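Local coordinates for protein putative sodium:solute symporter (Proteus mirabilis, PDB 5NV9) that couples the inward sodium gradient to the uptake of the sialic acid N-acetylneuraminic acid across the bacterial inner membrane, using a LeuT-type fold, at residues Y111-F116 and L421-I426; F128-I133 and S350-F355; I167-M172 and K378-I382; I175-I179 and Q259-V263. All coordinates share one frame; numbering follows the deposited sequence.

Contact 1: Y111-F116 and L421-I426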
loop_
_atom_site.group_PDB
_atom_site.type_symbol
_atom_site.label_atom_id
_atom_site.label_comp_id
_atom_site.label_asym_id
_atom_site.label_seq_id
_atom_site.Cartn_x
_atom_site.Cartn_y
_atom_site.Cartn_z
ATOM N N TYR A 111 16.442 -12.552 2.131
ATOM C CA TYR A 111 16.529 -13.456 0.989
ATOM C C TYR A 111 17.682 -13.032 0.019
ATOM O O TYR A 111 18.415 -13.896 -0.483
ATOM C CB TYR A 111 15.188 -13.551 0.232
ATOM C CG TYR A 111 15.342 -14.172 -1.113
ATOM C CD1 TYR A 111 15.433 -15.546 -1.234
ATOM C CD2 TYR A 111 15.474 -13.370 -2.284
ATOM C CE1 TYR A 111 15.640 -16.137 -2.475
ATOM C CE2 TYR A 111 15.701 -13.947 -3.515
ATOM C CZ TYR A 111 15.780 -15.326 -3.614
ATOM O OH TYR A 111 15.962 -15.926 -4.845
ATOM N N LEU A 112 17.798 -11.712 -0.241
ATOM C CA LEU A 112 18.770 -11.183 -1.180
ATOM C C LEU A 112 20.220 -11.407 -0.733
ATOM O O LEU A 112 21.076 -11.644 -1.587
ATOM C CB LEU A 112 18.540 -9.707 -1.497
ATOM C CG LEU A 112 17.199 -9.301 -2.163
ATOM C CD1 LEU A 112 17.106 -7.791 -2.306
ATOM C CD2 LEU A 112 16.962 -10.002 -3.495
ATOM N N GLU A 113 20.488 -11.375 0.570
ATOM C CA GLU A 113 21.799 -11.726 1.053
ATOM C C GLU A 113 21.994 -13.223 0.914
ATOM O O GLU A 113 23.045 -13.652 0.432
ATOM C CB GLU A 113 22.085 -11.270 2.478
ATOM C CG GLU A 113 23.409 -11.797 2.998
ATOM C CD GLU A 113 24.048 -10.950 4.076
ATOM O OE1 GLU A 113 23.378 -10.143 4.756
ATOM O OE2 GLU A 113 25.281 -11.068 4.214
ATOM N N ALA A 114 21.020 -14.028 1.294
ATOM C CA ALA A 114 21.130 -15.479 1.098
ATOM C C ALA A 114 21.345 -15.910 -0.354
ATOM O O ALA A 114 22.067 -16.848 -0.604
ATOM C CB ALA A 114 19.901 -16.183 1.653
ATOM N N ARG A 115 20.699 -15.233 -1.315
ATOM C CA ARG A 115 20.754 -15.586 -2.732
ATOM C C ARG A 115 21.973 -14.972 -3.409
ATOM O O ARG A 115 22.570 -15.604 -4.299
ATOM C CB ARG A 115 19.468 -15.064 -3.426
ATOM C CG ARG A 115 19.407 -15.238 -4.922
ATOM C CD ARG A 115 19.505 -16.732 -5.282
ATOM N NE ARG A 115 19.456 -16.904 -6.708
ATOM C CZ ARG A 115 20.503 -16.800 -7.508
ATOM N NH1 ARG A 115 21.695 -16.571 -7.000
ATOM N NH2 ARG A 115 20.355 -16.934 -8.818
ATOM N N PHE A 116 22.288 -13.723 -3.016
ATOM C CA PHE A 116 23.296 -12.893 -3.619
ATOM C C PHE A 116 24.332 -12.466 -2.583
ATOM O O PHE A 116 25.155 -13.304 -2.094
ATOM C CB PHE A 116 22.630 -11.670 -4.309
ATOM C CG PHE A 116 21.770 -12.039 -5.496
ATOM C CD1 PHE A 116 22.250 -12.880 -6.483
ATOM C CD2 PHE A 116 20.474 -11.511 -5.639
ATOM C CE1 PHE A 116 21.454 -13.225 -7.582
ATOM C CE2 PHE A 116 19.707 -11.818 -6.732
ATOM C CZ PHE A 116 20.183 -12.692 -7.703
ATOM N N LEU A 421 15.575 -7.531 -8.623
ATOM C CA LEU A 421 16.469 -8.335 -7.849
ATOM C C LEU A 421 15.828 -9.620 -7.390
ATOM O O LEU A 421 16.496 -10.635 -7.451
ATOM C CB LEU A 421 17.037 -7.582 -6.659
ATOM C CG LEU A 421 18.087 -6.499 -6.956
ATOM C CD1 LEU A 421 18.302 -5.566 -5.757
ATOM C CD2 LEU A 421 19.419 -7.118 -7.334
ATOM N N PHE A 422 14.568 -9.571 -6.904
ATOM C CA PHE A 422 13.841 -10.755 -6.522
ATOM C C PHE A 422 13.534 -11.664 -7.700
ATOM O O PHE A 422 13.628 -12.892 -7.581
ATOM C CB PHE A 422 12.514 -10.450 -5.680
ATOM C CG PHE A 422 12.783 -9.989 -4.259
ATOM C CD1 PHE A 422 13.043 -8.685 -3.986
ATOM C CD2 PHE A 422 12.819 -10.889 -3.210
ATOM C CE1 PHE A 422 13.319 -8.260 -2.686
ATOM C CE2 PHE A 422 13.069 -10.487 -1.922
ATOM C CZ PHE A 422 13.329 -9.168 -1.660
HETATM N N MSE A 423 13.111 -11.091 -8.811
HETATM C CA MSE A 423 12.793 -11.888 -10.016
HETATM C C MSE A 423 14.017 -12.599 -10.512
HETATM O O MSE A 423 13.996 -13.790 -10.827
HETATM C CB MSE A 423 12.275 -10.997 -11.150
HETATM C CG MSE A 423 10.952 -10.335 -10.811
HETATM SE SE MSE A 423 10.254 -9.251 -12.305
HETATM C CE MSE A 423 10.086 -10.798 -13.470
ATOM N N LEU A 424 15.121 -11.884 -10.490
ATOM C CA LEU A 424 16.443 -12.423 -10.942
ATOM C C LEU A 424 16.920 -13.568 -10.043
ATOM O O LEU A 424 17.243 -14.640 -10.509
ATOM C CB LEU A 424 17.474 -11.297 -10.945
ATOM C CG LEU A 424 18.892 -11.692 -11.391
ATOM C CD1 LEU A 424 18.869 -11.934 -12.864
ATOM C CD2 LEU A 424 19.917 -10.644 -11.031
ATOM N N GLY A 425 16.881 -13.350 -8.722
ATOM C CA GLY A 425 17.273 -14.406 -7.794
ATOM C C GLY A 425 16.390 -15.629 -7.894
ATOM O O GLY A 425 16.860 -16.769 -7.820
ATOM N N ILE A 426 15.092 -15.391 -7.997
ATOM C CA ILE A 426 14.125 -16.470 -7.932
ATOM C C ILE A 426 14.113 -17.228 -9.248
ATOM O O ILE A 426 14.020 -18.422 -9.239
ATOM C CB ILE A 426 12.687 -15.966 -7.497
ATOM C CG1 ILE A 426 12.645 -15.526 -6.011
ATOM C CG2 ILE A 426 11.596 -17.013 -7.766
ATOM C CD1 ILE A 426 12.857 -16.607 -4.961
#

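Contact 2: F128-I133 and S350-F355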
loop_
_atom_site.group_PDB
_atom_site.type_symbol
_atom_site.label_atom_id
_atom_site.label_comp_id
_atom_site.label_asym_id
_atom_site.label_seq_id
_atom_site.Cartn_x
_atom_site.Cartn_y
_atom_site.Cartn_z
ATOM N N PHE A 128 13.293 0.413 0.413
ATOM C CA PHE A 128 12.028 0.148 1.054
ATOM C C PHE A 128 11.767 1.182 2.123
ATOM O O PHE A 128 10.709 1.817 2.124
ATOM C CB PHE A 128 11.872 -1.285 1.629
ATOM C CG PHE A 128 10.621 -1.452 2.434
ATOM C CD1 PHE A 128 9.414 -1.787 1.823
ATOM C CD2 PHE A 128 10.614 -1.163 3.777
ATOM C CE1 PHE A 128 8.243 -1.864 2.553
ATOM C CE2 PHE A 128 9.423 -1.233 4.520
ATOM C CZ PHE A 128 8.248 -1.611 3.917
HETATM N N MSE A 129 12.704 1.314 3.050
HETATM C CA MSE A 129 12.525 2.166 4.226
HETATM C C MSE A 129 12.267 3.604 3.800
HETATM O O MSE A 129 11.340 4.245 4.289
HETATM C CB MSE A 129 13.717 2.030 5.129
HETATM C CG MSE A 129 13.677 0.684 5.783
HETATM SE SE MSE A 129 15.045 0.620 7.206
HETATM C CE MSE A 129 16.576 0.299 6.019
ATOM N N LEU A 130 13.060 4.113 2.866
ATOM C CA LEU A 130 12.852 5.467 2.349
ATOM C C LEU A 130 11.558 5.608 1.572
ATOM O O LEU A 130 10.906 6.618 1.713
ATOM C CB LEU A 130 14.026 5.919 1.481
ATOM C CG LEU A 130 15.325 6.058 2.269
ATOM C CD1 LEU A 130 16.517 6.205 1.327
ATOM C CD2 LEU A 130 15.225 7.218 3.254
ATOM N N PHE A 131 11.168 4.619 0.777
ATOM C CA PHE A 131 9.924 4.724 0.029
ATOM C C PHE A 131 8.738 4.827 0.999
ATOM O O PHE A 131 7.850 5.692 0.857
ATOM C CB PHE A 131 9.672 3.581 -0.957
ATOM C CG PHE A 131 8.380 3.758 -1.719
ATOM C CD1 PHE A 131 8.271 4.737 -2.707
ATOM C CD2 PHE A 131 7.207 3.042 -1.367
ATOM C CE1 PHE A 131 7.048 4.952 -3.382
ATOM C CE2 PHE A 131 5.981 3.257 -2.027
ATOM C CZ PHE A 131 5.898 4.206 -3.034
ATOM N N HIS A 132 8.750 3.989 2.016
ATOM C CA HIS A 132 7.644 3.957 2.974
ATOM C C HIS A 132 7.540 5.132 3.928
ATOM O O HIS A 132 6.416 5.477 4.360
ATOM C CB HIS A 132 7.583 2.600 3.663
ATOM C CG HIS A 132 6.944 1.594 2.780
ATOM N ND1 HIS A 132 5.657 1.160 2.975
ATOM C CD2 HIS A 132 7.329 1.121 1.586
ATOM C CE1 HIS A 132 5.306 0.373 1.985
ATOM N NE2 HIS A 132 6.310 0.318 1.130
ATOM N N ILE A 133 8.664 5.753 4.243
ATOM C CA ILE A 133 8.593 7.070 4.859
ATOM C C ILE A 133 7.799 8.069 4.004
ATOM O O ILE A 133 6.927 8.800 4.538
ATOM C CB ILE A 133 9.966 7.616 5.157
ATOM C CG1 ILE A 133 10.664 6.723 6.191
ATOM C CG2 ILE A 133 9.873 9.065 5.659
ATOM C CD1 ILE A 133 10.294 7.047 7.614
ATOM N N SER A 350 6.816 -2.247 9.371
ATOM C CA SER A 350 7.724 -2.853 8.385
ATOM C C SER A 350 8.978 -2.128 8.300
ATOM O O SER A 350 10.018 -2.744 8.052
ATOM C CB SER A 350 7.072 -2.957 7.030
ATOM O OG SER A 350 5.996 -3.878 7.143
ATOM N N ILE A 351 8.905 -0.798 8.368
ATOM C CA ILE A 351 10.124 0.041 8.426
ATOM C C ILE A 351 10.983 -0.375 9.575
ATOM O O ILE A 351 12.192 -0.643 9.414
ATOM C CB ILE A 351 9.845 1.516 8.495
ATOM C CG1 ILE A 351 9.367 2.021 7.159
ATOM C CG2 ILE A 351 11.116 2.295 8.871
ATOM C CD1 ILE A 351 8.574 3.326 7.235
ATOM N N SER A 352 10.396 -0.461 10.745
ATOM C CA SER A 352 11.140 -0.963 11.928
ATOM C C SER A 352 11.603 -2.386 11.809
ATOM O O SER A 352 12.678 -2.660 12.292
ATOM C CB SER A 352 10.368 -0.793 13.190
ATOM O OG SER A 352 11.110 -1.247 14.308
ATOM N N SER A 353 10.861 -3.310 11.156
ATOM C CA SER A 353 11.366 -4.657 10.999
ATOM C C SER A 353 12.680 -4.702 10.102
ATOM O O SER A 353 13.625 -5.440 10.409
ATOM C CB SER A 353 10.289 -5.594 10.403
ATOM O OG SER A 353 10.092 -5.322 8.992
ATOM N N CYS A 354 12.660 -3.964 8.987
ATOM C CA CYS A 354 13.816 -3.808 8.109
ATOM C C CYS A 354 14.976 -3.171 8.841
ATOM O O CYS A 354 16.125 -3.647 8.753
ATOM C CB CYS A 354 13.429 -2.938 6.903
ATOM S SG CYS A 354 12.321 -3.792 5.754
ATOM N N PHE A 355 14.722 -2.084 9.570
ATOM C CA PHE A 355 15.820 -1.501 10.297
ATOM C C PHE A 355 16.453 -2.527 11.275
ATOM O O PHE A 355 17.686 -2.649 11.339
ATOM C CB PHE A 355 15.398 -0.253 11.008
ATOM C CG PHE A 355 16.540 0.499 11.630
ATOM C CD1 PHE A 355 16.994 0.153 12.864
ATOM C CD2 PHE A 355 17.172 1.539 10.940
ATOM C CE1 PHE A 355 18.020 0.873 13.476
ATOM C CE2 PHE A 355 18.220 2.231 11.520
ATOM C CZ PHE A 355 18.651 1.882 12.793
#

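Contact 3: I167-M172 and K378-I382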
loop_
_atom_site.group_PDB
_atom_site.type_symbol
_atom_site.label_atom_id
_atom_site.label_comp_id
_atom_site.label_asym_id
_atom_site.label_seq_id
_atom_site.Cartn_x
_atom_site.Cartn_y
_atom_site.Cartn_z
ATOM N N ILE A 167 0.535 6.008 15.400
ATOM C CA ILE A 167 1.859 5.726 15.935
ATOM C C ILE A 167 1.778 5.080 17.327
ATOM O O ILE A 167 2.522 4.182 17.609
ATOM C CB ILE A 167 2.764 7.022 15.983
ATOM C CG1 ILE A 167 3.160 7.420 14.573
ATOM C CG2 ILE A 167 4.016 6.809 16.835
ATOM C CD1 ILE A 167 3.733 8.812 14.426
ATOM N N ILE A 168 0.879 5.554 18.172
ATOM C CA ILE A 168 0.779 5.090 19.535
ATOM C C ILE A 168 0.310 3.644 19.593
ATOM O O ILE A 168 0.989 2.795 20.176
ATOM C CB ILE A 168 -0.078 6.050 20.381
ATOM C CG1 ILE A 168 0.742 7.323 20.621
ATOM C CG2 ILE A 168 -0.421 5.400 21.719
ATOM C CD1 ILE A 168 -0.089 8.487 21.067
ATOM N N TYR A 169 -0.789 3.327 18.912
ATOM C CA TYR A 169 -1.287 1.945 18.931
ATOM C C TYR A 169 -0.353 1.007 18.207
ATOM O O TYR A 169 -0.270 -0.135 18.588
ATOM C CB TYR A 169 -2.760 1.798 18.468
ATOM C CG TYR A 169 -3.068 1.831 16.961
ATOM C CD1 TYR A 169 -2.665 0.800 16.094
ATOM C CD2 TYR A 169 -3.856 2.824 16.434
ATOM C CE1 TYR A 169 -2.996 0.830 14.736
ATOM C CE2 TYR A 169 -4.168 2.862 15.057
ATOM C CZ TYR A 169 -3.742 1.861 14.210
ATOM O OH TYR A 169 -4.069 1.929 12.842
ATOM N N THR A 170 0.337 1.469 17.163
ATOM C CA THR A 170 1.299 0.619 16.409
ATOM C C THR A 170 2.501 0.275 17.300
ATOM O O THR A 170 2.861 -0.876 17.483
ATOM C CB THR A 170 1.784 1.310 15.099
ATOM O OG1 THR A 170 0.679 1.546 14.217
ATOM C CG2 THR A 170 2.768 0.456 14.355
ATOM N N TRP A 171 3.049 1.290 17.928
ATOM C CA TRP A 171 4.129 1.152 18.875
ATOM C C TRP A 171 3.894 0.154 20.011
ATOM O O TRP A 171 4.760 -0.709 20.271
ATOM C CB TRP A 171 4.505 2.551 19.361
ATOM C CG TRP A 171 5.505 2.618 20.463
ATOM C CD1 TRP A 171 6.888 2.673 20.341
ATOM C CD2 TRP A 171 5.228 2.740 21.850
ATOM N NE1 TRP A 171 7.462 2.769 21.581
ATOM C CE2 TRP A 171 6.476 2.812 22.528
ATOM C CE3 TRP A 171 4.055 2.743 22.598
ATOM C CZ2 TRP A 171 6.573 2.900 23.931
ATOM C CZ3 TRP A 171 4.152 2.829 24.004
ATOM C CH2 TRP A 171 5.405 2.904 24.646
HETATM N N MSE A 172 2.720 0.226 20.650
HETATM C CA MSE A 172 2.342 -0.624 21.782
HETATM C C MSE A 172 2.056 -1.998 21.339
HETATM O O MSE A 172 2.371 -2.951 22.027
HETATM C CB MSE A 172 0.985 -0.104 22.360
HETATM C CG MSE A 172 1.184 1.277 23.005
HETATM SE SE MSE A 172 -0.299 1.779 24.233
HETATM C CE MSE A 172 -1.848 1.548 22.992
ATOM N N LYS A 378 10.907 -0.924 18.975
ATOM C CA LYS A 378 9.992 0.126 19.416
ATOM C C LYS A 378 10.404 1.533 19.040
ATOM O O LYS A 378 9.592 2.320 18.577
ATOM C CB LYS A 378 9.767 0.045 20.914
ATOM C CG LYS A 378 8.816 -1.076 21.270
ATOM C CD LYS A 378 8.694 -1.270 22.774
ATOM C CE LYS A 378 7.835 -0.191 23.424
ATOM N NZ LYS A 378 6.363 -0.411 23.201
ATOM N N LEU A 379 11.666 1.843 19.263
ATOM C CA LEU A 379 12.230 3.167 18.995
ATOM C C LEU A 379 12.046 3.607 17.553
ATOM O O LEU A 379 11.664 4.738 17.276
ATOM C CB LEU A 379 13.723 3.109 19.300
ATOM C CG LEU A 379 14.470 4.429 19.174
ATOM C CD1 LEU A 379 13.817 5.540 20.008
ATOM C CD2 LEU A 379 15.925 4.195 19.544
ATOM N N VAL A 380 12.255 2.683 16.617
ATOM C CA VAL A 380 12.190 3.056 15.225
ATOM C C VAL A 380 10.762 3.370 14.768
ATOM O O VAL A 380 10.553 4.162 13.860
ATOM C CB VAL A 380 12.877 2.016 14.330
ATOM C CG1 VAL A 380 12.646 2.331 12.863
ATOM C CG2 VAL A 380 14.346 1.991 14.628
ATOM N N ILE A 381 9.771 2.763 15.396
ATOM C CA ILE A 381 8.396 3.213 15.169
ATOM C C ILE A 381 8.194 4.714 15.524
ATOM O O ILE A 381 7.670 5.479 14.748
ATOM C CB ILE A 381 7.385 2.229 15.774
ATOM C CG1 ILE A 381 7.389 0.985 14.839
ATOM C CG2 ILE A 381 5.993 2.868 15.783
ATOM C CD1 ILE A 381 6.921 -0.225 15.493
ATOM N N ILE A 382 8.716 5.158 16.638
ATOM C CA ILE A 382 8.646 6.566 16.961
ATOM C C ILE A 382 9.424 7.468 16.021
ATOM O O ILE A 382 8.941 8.500 15.628
ATOM C CB ILE A 382 9.154 6.843 18.369
ATOM C CG1 ILE A 382 8.462 5.925 19.348
ATOM C CG2 ILE A 382 8.925 8.305 18.688
ATOM C CD1 ILE A 382 6.985 5.756 19.115
#

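Contact 4: I175-I179 and Q259-V263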
loop_
_atom_site.group_PDB
_atom_site.type_symbol
_atom_site.label_atom_id
_atom_site.label_comp_id
_atom_site.label_asym_id
_atom_site.label_seq_id
_atom_site.Cartn_x
_atom_site.Cartn_y
_atom_site.Cartn_z
ATOM N N ILE A 175 3.186 -6.307 15.619
ATOM C CA ILE A 175 2.582 -6.707 14.367
ATOM C C ILE A 175 1.211 -7.323 14.614
ATOM O O ILE A 175 0.327 -7.215 13.739
ATOM C CB ILE A 175 3.452 -7.687 13.604
ATOM C CG1 ILE A 175 2.852 -7.931 12.212
ATOM C CG2 ILE A 175 3.663 -9.014 14.400
ATOM C CD1 ILE A 175 2.586 -6.714 11.354
ATOM N N GLU A 176 0.999 -7.942 15.799
ATOM C CA GLU A 176 -0.353 -8.477 16.106
ATOM C C GLU A 176 -1.425 -7.393 16.287
ATOM O O GLU A 176 -2.521 -7.479 15.740
ATOM C CB GLU A 176 -0.335 -9.425 17.286
ATOM C CG GLU A 176 0.183 -10.799 16.893
ATOM C CD GLU A 176 0.508 -11.639 18.115
ATOM O OE1 GLU A 176 1.588 -11.414 18.673
ATOM O OE2 GLU A 176 -0.338 -12.478 18.506
ATOM N N GLY A 177 -1.079 -6.357 17.027
ATOM C CA GLY A 177 -1.951 -5.237 17.108
ATOM C C GLY A 177 -2.174 -4.476 15.821
ATOM O O GLY A 177 -3.249 -3.928 15.608
ATOM N N VAL A 178 -1.163 -4.477 14.949
ATOM C CA VAL A 178 -1.265 -3.860 13.665
ATOM C C VAL A 178 -2.201 -4.701 12.776
ATOM O O VAL A 178 -3.027 -4.175 12.023
ATOM C CB VAL A 178 0.122 -3.766 12.998
ATOM C CG1 VAL A 178 -0.053 -3.375 11.580
ATOM C CG2 VAL A 178 0.962 -2.702 13.676
ATOM N N ILE A 179 -2.075 -6.017 12.881
ATOM C CA ILE A 179 -2.893 -6.897 12.061
ATOM C C ILE A 179 -4.366 -6.869 12.539
ATOM O O ILE A 179 -5.307 -6.717 11.753
ATOM C CB ILE A 179 -2.323 -8.285 12.100
ATOM C CG1 ILE A 179 -1.100 -8.343 11.175
ATOM C CG2 ILE A 179 -3.382 -9.331 11.714
ATOM C CD1 ILE A 179 -0.304 -9.637 11.331
ATOM N N GLN A 259 5.845 -9.478 4.954
ATOM C CA GLN A 259 5.728 -9.776 6.397
ATOM C C GLN A 259 4.494 -10.591 6.798
ATOM O O GLN A 259 4.558 -11.420 7.722
ATOM C CB GLN A 259 5.727 -8.458 7.170
ATOM C CG GLN A 259 6.486 -8.501 8.475
ATOM C CD GLN A 259 6.345 -7.196 9.219
ATOM O OE1 GLN A 259 6.237 -6.147 8.570
ATOM N NE2 GLN A 259 6.304 -7.242 10.575
ATOM N N ARG A 260 3.368 -10.377 6.123
ATOM C CA ARG A 260 2.157 -11.167 6.429
ATOM C C ARG A 260 2.259 -12.623 6.012
ATOM O O ARG A 260 1.470 -13.426 6.470
ATOM C CB ARG A 260 0.906 -10.565 5.794
ATOM C CG ARG A 260 0.244 -9.496 6.613
ATOM C CD ARG A 260 0.874 -8.143 6.435
ATOM N NE ARG A 260 0.307 -7.172 7.378
ATOM C CZ ARG A 260 0.988 -6.169 7.939
ATOM N NH1 ARG A 260 2.258 -5.971 7.645
ATOM N NH2 ARG A 260 0.396 -5.392 8.819
ATOM N N TYR A 261 3.209 -12.977 5.142
ATOM C CA TYR A 261 3.380 -14.360 4.732
ATOM C C TYR A 261 4.018 -15.245 5.802
ATOM O O TYR A 261 3.933 -16.468 5.702
ATOM C CB TYR A 261 4.235 -14.447 3.445
ATOM C CG TYR A 261 3.690 -13.638 2.224
ATOM C CD1 TYR A 261 2.338 -13.263 2.095
ATOM C CD2 TYR A 261 4.558 -13.273 1.198
ATOM C CE1 TYR A 261 1.884 -12.549 0.962
ATOM C CE2 TYR A 261 4.109 -12.602 0.061
ATOM C CZ TYR A 261 2.798 -12.210 -0.062
ATOM O OH TYR A 261 2.467 -11.514 -1.240
ATOM N N ILE A 262 4.691 -14.640 6.780
ATOM C CA ILE A 262 5.453 -15.376 7.795
ATOM C C ILE A 262 4.807 -15.324 9.207
ATOM O O ILE A 262 5.322 -15.916 10.158
ATOM C CB ILE A 262 6.938 -14.915 7.794
ATOM C CG1 ILE A 262 7.118 -13.417 8.007
ATOM C CG2 ILE A 262 7.538 -15.158 6.405
ATOM C CD1 ILE A 262 7.275 -13.016 9.437
ATOM N N VAL A 263 3.694 -14.604 9.356
ATOM C CA VAL A 263 3.023 -14.555 10.667
ATOM C C VAL A 263 2.110 -15.734 10.955
ATOM O O VAL A 263 1.674 -15.925 12.123
ATOM C CB VAL A 263 2.217 -13.245 10.858
ATOM C CG1 VAL A 263 3.118 -12.049 10.840
ATOM C CG2 VAL A 263 1.103 -13.094 9.857
#

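Contact 1: Y111-F116 and L421-I426
Gly425 leaves a hollow in the surface of helix 415-427, and Tyr111, Arg115 and Phe116 of segment 111-116 converge on it. Phe116 pushes its ring tip in, CZ standing 3.4 Å from Gly425 CA, while the aliphatic part of Arg115 lies beside the same carbon. Arg115 CG rests over the centre of the Phe116 ring, so the two enter stacked on each other. Tyr111 brings its hydroxyl end to the rim, the Gly425 carbonyl carbon lying near the plane of the ring and Ile426 CD1 close by. At the preceding turn Leu112 supplies the bump: its CD2 sits squarely over the Phe422 face, 4.0 Å from the ring centroid, a CH-pi contact only 3° off the normal. Tyr111 and Phe422 are nearly parallel, with planes at 21°, but slid so far that the rings barely overlap. The local segment axes cross at 41°. The one hydrogen bond between the segments runs from Arg115 NE to Gly425 O (2.8 Å), with the oxygen near the guanidinium plane. Since Arg115 NH1 also bonds to Ala431 O, the cation grips backbone carbonyls near the cytoplasmic end of helix 415-427, where it probably offsets the negative end of the helix dipole.

Contact 2: F128-I133 and S350-F355
Ile351 turns CG1 away from its own carbonyl carbon (chi1 -73°) and keeps chi2 extended, which carries CD1 toward helix 118-151; Phe128, with CG opposite its backbone N, sends its ring back toward helix 328-361. The result is knob-into-hole packing of two nearly antiparallel transmembrane helices of the LeuT fold, their local axes 9.5 Å apart and at 159°. The hole for Ile351 is formed by Phe128, Met129, His132 and Ile133. Its CD1 lies 3.8 Å from His132 CB and meets Ile133 CD1 where the two side chains cross at about a right angle. The Phe128 ring brings CZ to within 3.6 Å of Ser350 CB, and the Ile351 backbone N lies at its edge. No hydrogen bond joins the segments, and the polar ends find outside partners: His132 ND1 bonds to Ser347 OG, and Ser350 OG to Gln259 and to the backbone O of Ser346, a residue of the second sodium site. Selenomethionine Met129 packs CG on Cys354 CB and its selenium beside Phe355 CB. Cys354 SG makes an oblique sulfur-aromatic contact, 4.5 Å from the Phe128 ring centroid and 44° off its normal, with Phe128 CD2 its nearest ring atom at 3.7 Å.

Contact 3: I167-M172 and K378-I382
One face of the Trp171 indole carries the ammonium group of Lys378, and the Lys378 carbonyl oxygen lies at the ring edge, 3.2 Å from Trp171 CD1; the oxygen of Ile168 is likewise at the edge. Lys378 NZ stands 3.4 Å from the centroid of the six-membered ring and 17° off its normal, which meets the definition of a cation-pi interaction. Bends at chi3 and chi4 fold the lysine chain back over the indole, and CE lies 3.4 Å from Trp171 CZ2 on the way. Ile382 approaches the five-membered ring obliquely, CD1 being 3.3 Å from Trp171 CD1, and its other neighbour across the contact is Ile167 CG2 at 3.9 Å. Ile381 points toward helix 155-203 and packs CG2 against Trp171 CB, with Thr170 CG2 a little farther off. The two transmembrane helices run nearly antiparallel, at 168°, with local axes 9.4 Å apart. Lys378 NZ gives a further, weak hydrogen bond to Trp171 O, a carbonyl that also accepts from Tyr38 OH. The lysine charge is met mainly by the indole pi cloud, with at most a weak contribution from that carbonyl; this probably stabilises the partly buried cation without a carboxylate across the contact.

Contact 4: I175-I179 and Q259-V263
Segment 175-179 opens at a kink in helix 155-203, where the N atoms of Ile175 and Glu176 make no bond to the turn before, and it faces the loop 259-263 with nearest CA atoms still 8.7 Å apart (Ile175 to Val263, Ile179 to Arg260), so side chains alone close the gap. The guanidinium of Arg260 is the central group. Ile175 places CD1 over one of its faces, 3.6 Å from Arg260 NH2, because CG1 lies opposite the backbone N (chi1 -173°) and chi2 turns at 54°. Val178 comes in at about a right angle and meets the edge, CG1 lying near the guanidinium plane and 3.4 Å from Arg260 NH2. Ile179 runs past the arginine in the opposite direction and ends against Val263, tip to tip, with Ile179 CD1 4.0 Å from Val263 CG2. The amide of Gln259 approaches Ile175 from the opposite direction, its NE2 being 3.8 Å from Ile175 CD1. Arg260 NE bonds to Ser53 OG, and Gln259, besides its bond to Ser350, gives NE2 to Asn349 OD1 and Phe39 O. The buried guanidinium therefore has apolar contacts at one face and one edge while its polar atoms are bonded by other parts of the chain; Asp182 and Ser346 of the second sodium site are close by. Around it, helix 47-58 touches Ile179, Arg260 and Val263, whereas helix 328-361 lies against Ile175, Val178 and Gln259, so the contact joins the cytoplasmic loop to three membrane helices.

How the contacts relate
Contacts 2, 3 and 4 form a connected group beside the second sodium site, while contact 1 stands apart, its centre 19 Å from that of contact 2 and the nearest atoms of the two about 8 Å apart. Contacts 2 and 4 are joined by a probable hydrogen bond, Ser350 OG to Gln259 OE1 at 2.7 Å. Contacts 2 and 3 pack through Phe355 CD1 and Val380 CG2 (3.7 Å), and contacts 3 and 4, both on helix 155-203, through Thr170 CG2 and Val178 CG2 (3.7 Å). Between nearest atoms, the side chains of Val178, Thr170 and Ser350 lie about 3, 7 and 8 Å from a bound sodium, and those of His132 and Arg260 about 9 and 12 Å from the sialic acid.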